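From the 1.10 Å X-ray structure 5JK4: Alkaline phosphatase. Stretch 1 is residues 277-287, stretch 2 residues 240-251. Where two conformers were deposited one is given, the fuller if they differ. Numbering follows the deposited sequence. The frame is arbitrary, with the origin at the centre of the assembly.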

# COMPACT_ATOMS: atom_id res chain seq x y z
N GLY A 277 5.54 8.09 -8.36
CA GLY A 277 5.33 9.26 -7.52
C GLY A 277 4.74 10.47 -8.21
O GLY A 277 4.22 11.36 -7.53
N ASN A 278 4.82 10.57 -9.54
CA ASN A 278 4.41 11.79 -10.24
C ASN A 278 3.87 11.46 -11.62
O ASN A 278 4.50 11.77 -12.64
CB ASN A 278 5.57 12.78 -10.31
CG ASN A 278 5.13 14.19 -10.65
OD1 ASN A 278 3.94 14.52 -10.60
ND2 ASN A 278 6.09 15.04 -10.98
N PRO A 279 2.69 10.84 -11.70
CA PRO A 279 2.17 10.36 -12.99
C PRO A 279 1.92 11.50 -13.97
O PRO A 279 1.44 12.57 -13.61
CB PRO A 279 0.88 9.65 -12.60
CG PRO A 279 1.04 9.30 -11.15
CD PRO A 279 1.83 10.43 -10.58
N SER A 280 2.19 11.22 -15.25
CA SER A 280 2.08 12.23 -16.30
C SER A 280 0.64 12.58 -16.65
O SER A 280 0.42 13.61 -17.31
CB SER A 280 2.79 11.76 -17.57
OG SER A 280 2.24 10.55 -18.05
N ALA A 281 -0.33 11.78 -16.24
CA ALA A 281 -1.74 12.04 -16.50
C ALA A 281 -2.57 11.42 -15.39
O ALA A 281 -2.12 10.49 -14.72
CB ALA A 281 -2.19 11.43 -17.83
N GLY A 282 -3.79 11.93 -15.22
CA GLY A 282 -4.76 11.34 -14.32
C GLY A 282 -4.55 11.69 -12.86
O GLY A 282 -3.64 12.43 -12.48
N TYR A 283 -5.42 11.12 -12.03
CA TYR A 283 -5.34 11.36 -10.59
C TYR A 283 -3.96 10.94 -10.10
O TYR A 283 -3.53 9.82 -10.37
CB TYR A 283 -6.40 10.55 -9.86
CG TYR A 283 -6.44 10.85 -8.38
CD1 TYR A 283 -7.17 11.92 -7.89
CD2 TYR A 283 -5.77 10.04 -7.47
CE1 TYR A 283 -7.22 12.20 -6.54
CE2 TYR A 283 -5.82 10.31 -6.11
CZ TYR A 283 -6.54 11.39 -5.66
OH TYR A 283 -6.63 11.70 -4.32
N PRO A 284 -3.21 11.82 -9.43
CA PRO A 284 -1.76 11.60 -9.33
C PRO A 284 -1.26 10.88 -8.10
O PRO A 284 -0.04 10.70 -8.00
CB PRO A 284 -1.23 13.04 -9.36
CG PRO A 284 -2.28 13.81 -8.64
CD PRO A 284 -3.58 13.22 -9.12
N ILE A 285 -2.12 10.46 -7.18
CA ILE A 285 -1.68 9.83 -5.93
C ILE A 285 -2.08 8.36 -6.01
O ILE A 285 -3.25 8.02 -5.78
CB ILE A 285 -2.26 10.50 -4.68
CG1 ILE A 285 -2.39 12.02 -4.84
CG2 ILE A 285 -1.38 10.15 -3.50
CD1 ILE A 285 -2.94 12.72 -3.62
N ALA A 286 -1.13 7.49 -6.33
CA ALA A 286 -1.45 6.09 -6.59
C ALA A 286 -0.21 5.22 -6.49
O ALA A 286 0.92 5.68 -6.64
CB ALA A 286 -2.06 5.94 -7.98
N GLY A 287 -0.44 3.94 -6.24
CA GLY A 287 0.65 2.98 -6.21
C GLY A 287 0.12 1.59 -5.96
O GLY A 287 -1.09 1.36 -5.91
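Stretch 2 (240-251) KVKSFSPDEVSV

Stretch 2 folds against Tyr283 as a chain of turns: strand 240-241 enters a type I' turn, Val241 to Phe244, closed by Val241 N to Phe244 O (2.9 Å) and Phe244 N to Val241 O (3.0 Å); a type I turn, Ser245 to Glu248, follows, and 249-251 run on as loop, roughly antiparallel to 281-283, the CA atoms of Tyr283 and Val249 4.5 Å apart. Along stretch 1, Asn278 and Pro279 meet Lys242 through water: water 1 accepts from Lys242 NZ (3.0 Å) and donates to Asn278 OD1 (2.4 Å) and Pro279 O (2.9 Å). Ala281 O lies 3.5 Å from Ser250 CB, and water 3 joins Ser250 N (2.8 Å) to Ala281 O (2.7 Å) and Tyr283 O (2.8 Å). Gly282, at positive phi, lays its CA over the Phe244 ring face, 3.7 Å from the centroid; a CB here would clash with Ser250 N. Tyr283 N donates an almost straight hydrogen bond to Glu248 O (2.9 Å), the one direct hydrogen bond between the stretches. The CA-to-CB bond of Tyr283 points toward stretch 2, and the side chain (chi1 t) lies against the turns: Pro246 CA covers one ring face, 3.6 Å from the centroid, Phe244 O sits at the edge, 3.3 Å from Tyr283 CD1, and Val241 CG2 is 3.8 Å from Tyr283 CE1. Pro284 CG packs on Val241 CG1 (3.8 Å) and Lys242 CD (3.8 Å). Ala286 CB meets Val249 CG2 at 4.0 Å as stretch 1 becomes strand.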

# COMPACT_ATOMS: atom_id res chain seq x y z
N LYS A 240 -11.12 16.49 -5.17
CA LYS A 240 -10.42 16.25 -6.42
C LYS A 240 -9.00 16.80 -6.30
O LYS A 240 -8.74 17.71 -5.52
CB LYS A 240 -11.14 16.92 -7.59
CG LYS A 240 -12.52 16.37 -7.86
CD LYS A 240 -13.06 16.90 -9.17
CE LYS A 240 -14.48 16.48 -9.46
NZ LYS A 240 -14.85 16.77 -10.87
N VAL A 241 -8.08 16.22 -7.06
CA VAL A 241 -6.70 16.68 -7.11
C VAL A 241 -6.35 16.88 -8.57
O VAL A 241 -6.51 15.96 -9.39
CB VAL A 241 -5.73 15.69 -6.43
CG1 VAL A 241 -4.30 16.21 -6.46
CG2 VAL A 241 -6.16 15.45 -4.98
N LYS A 242 -5.89 18.07 -8.93
CA LYS A 242 -5.55 18.36 -10.32
C LYS A 242 -6.74 18.13 -11.25
O LYS A 242 -6.57 17.71 -12.39
CB LYS A 242 -4.38 17.48 -10.82
CG LYS A 242 -2.97 17.94 -10.53
CD LYS A 242 -1.98 16.84 -10.93
CE LYS A 242 -1.00 17.25 -12.03
NZ LYS A 242 0.31 16.56 -11.86
N SER A 243 -7.96 18.35 -10.76
CA SER A 243 -9.21 18.21 -11.52
C SER A 243 -9.74 16.78 -11.56
O SER A 243 -10.78 16.54 -12.20
CB SER A 243 -9.10 18.72 -12.97
OG SER A 243 -8.57 17.71 -13.84
N PHE A 244 -9.09 15.82 -10.90
CA PHE A 244 -9.47 14.42 -10.99
C PHE A 244 -10.01 13.92 -9.65
O PHE A 244 -9.43 14.17 -8.60
CB PHE A 244 -8.27 13.55 -11.37
CG PHE A 244 -7.74 13.82 -12.74
CD1 PHE A 244 -8.43 13.40 -13.87
CD2 PHE A 244 -6.55 14.51 -12.91
CE1 PHE A 244 -7.95 13.67 -15.13
CE2 PHE A 244 -6.06 14.78 -14.17
CZ PHE A 244 -6.76 14.35 -15.28
N SER A 245 -11.09 13.15 -9.71
CA SER A 245 -11.50 12.37 -8.55
C SER A 245 -10.61 11.14 -8.42
O SER A 245 -9.95 10.72 -9.39
CB SER A 245 -12.95 11.92 -8.70
OG SER A 245 -13.86 13.00 -8.54
N PRO A 246 -10.59 10.51 -7.23
CA PRO A 246 -9.63 9.42 -7.00
C PRO A 246 -9.96 8.12 -7.70
O PRO A 246 -9.21 7.17 -7.53
CB PRO A 246 -9.60 9.28 -5.46
CG PRO A 246 -10.80 9.98 -4.98
CD PRO A 246 -11.13 11.04 -5.97
N ASP A 247 -11.05 8.06 -8.47
CA ASP A 247 -11.34 6.94 -9.37
C ASP A 247 -10.93 7.25 -10.82
O ASP A 247 -11.38 6.56 -11.74
CB ASP A 247 -12.80 6.51 -9.28
CG ASP A 247 -13.77 7.62 -9.59
OD1 ASP A 247 -13.32 8.76 -9.83
OD2 ASP A 247 -14.99 7.35 -9.57
N GLU A 248 -10.05 8.23 -11.02
CA GLU A 248 -9.58 8.63 -12.34
C GLU A 248 -8.06 8.50 -12.46
O GLU A 248 -7.42 9.30 -13.15
CB GLU A 248 -10.03 10.06 -12.66
CG GLU A 248 -11.54 10.27 -12.61
CD GLU A 248 -11.93 11.67 -13.05
OE1 GLU A 248 -12.15 12.55 -12.18
OE2 GLU A 248 -11.99 11.90 -14.26
N VAL A 249 -7.47 7.50 -11.81
CA VAL A 249 -6.07 7.18 -12.06
C VAL A 249 -5.94 6.73 -13.51
O VAL A 249 -6.80 6.02 -14.04
CB VAL A 249 -5.61 6.07 -11.10
CG1 VAL A 249 -4.19 5.60 -11.45
CG2 VAL A 249 -5.67 6.56 -9.65
N SER A 250 -4.85 7.15 -14.16
CA SER A 250 -4.53 6.71 -15.51
C SER A 250 -3.69 5.44 -15.44
O SER A 250 -2.53 5.49 -15.05
CB SER A 250 -3.73 7.78 -16.24
OG SER A 250 -3.20 7.25 -17.45
N VAL A 251 -4.28 4.31 -15.81
CA VAL A 251 -3.52 3.06 -15.84
C VAL A 251 -2.37 3.17 -16.84
O VAL A 251 -1.27 2.66 -16.60
CB VAL A 251 -4.47 1.87 -16.12
CG1 VAL A 251 -3.69 0.58 -16.42
CG2 VAL A 251 -5.39 1.67 -14.92
O HOH W 1 1.59 14.00 -11.04
O HOH W 2 2.73 17.28 -10.58
O HOH W 3 -2.88 8.66 -12.82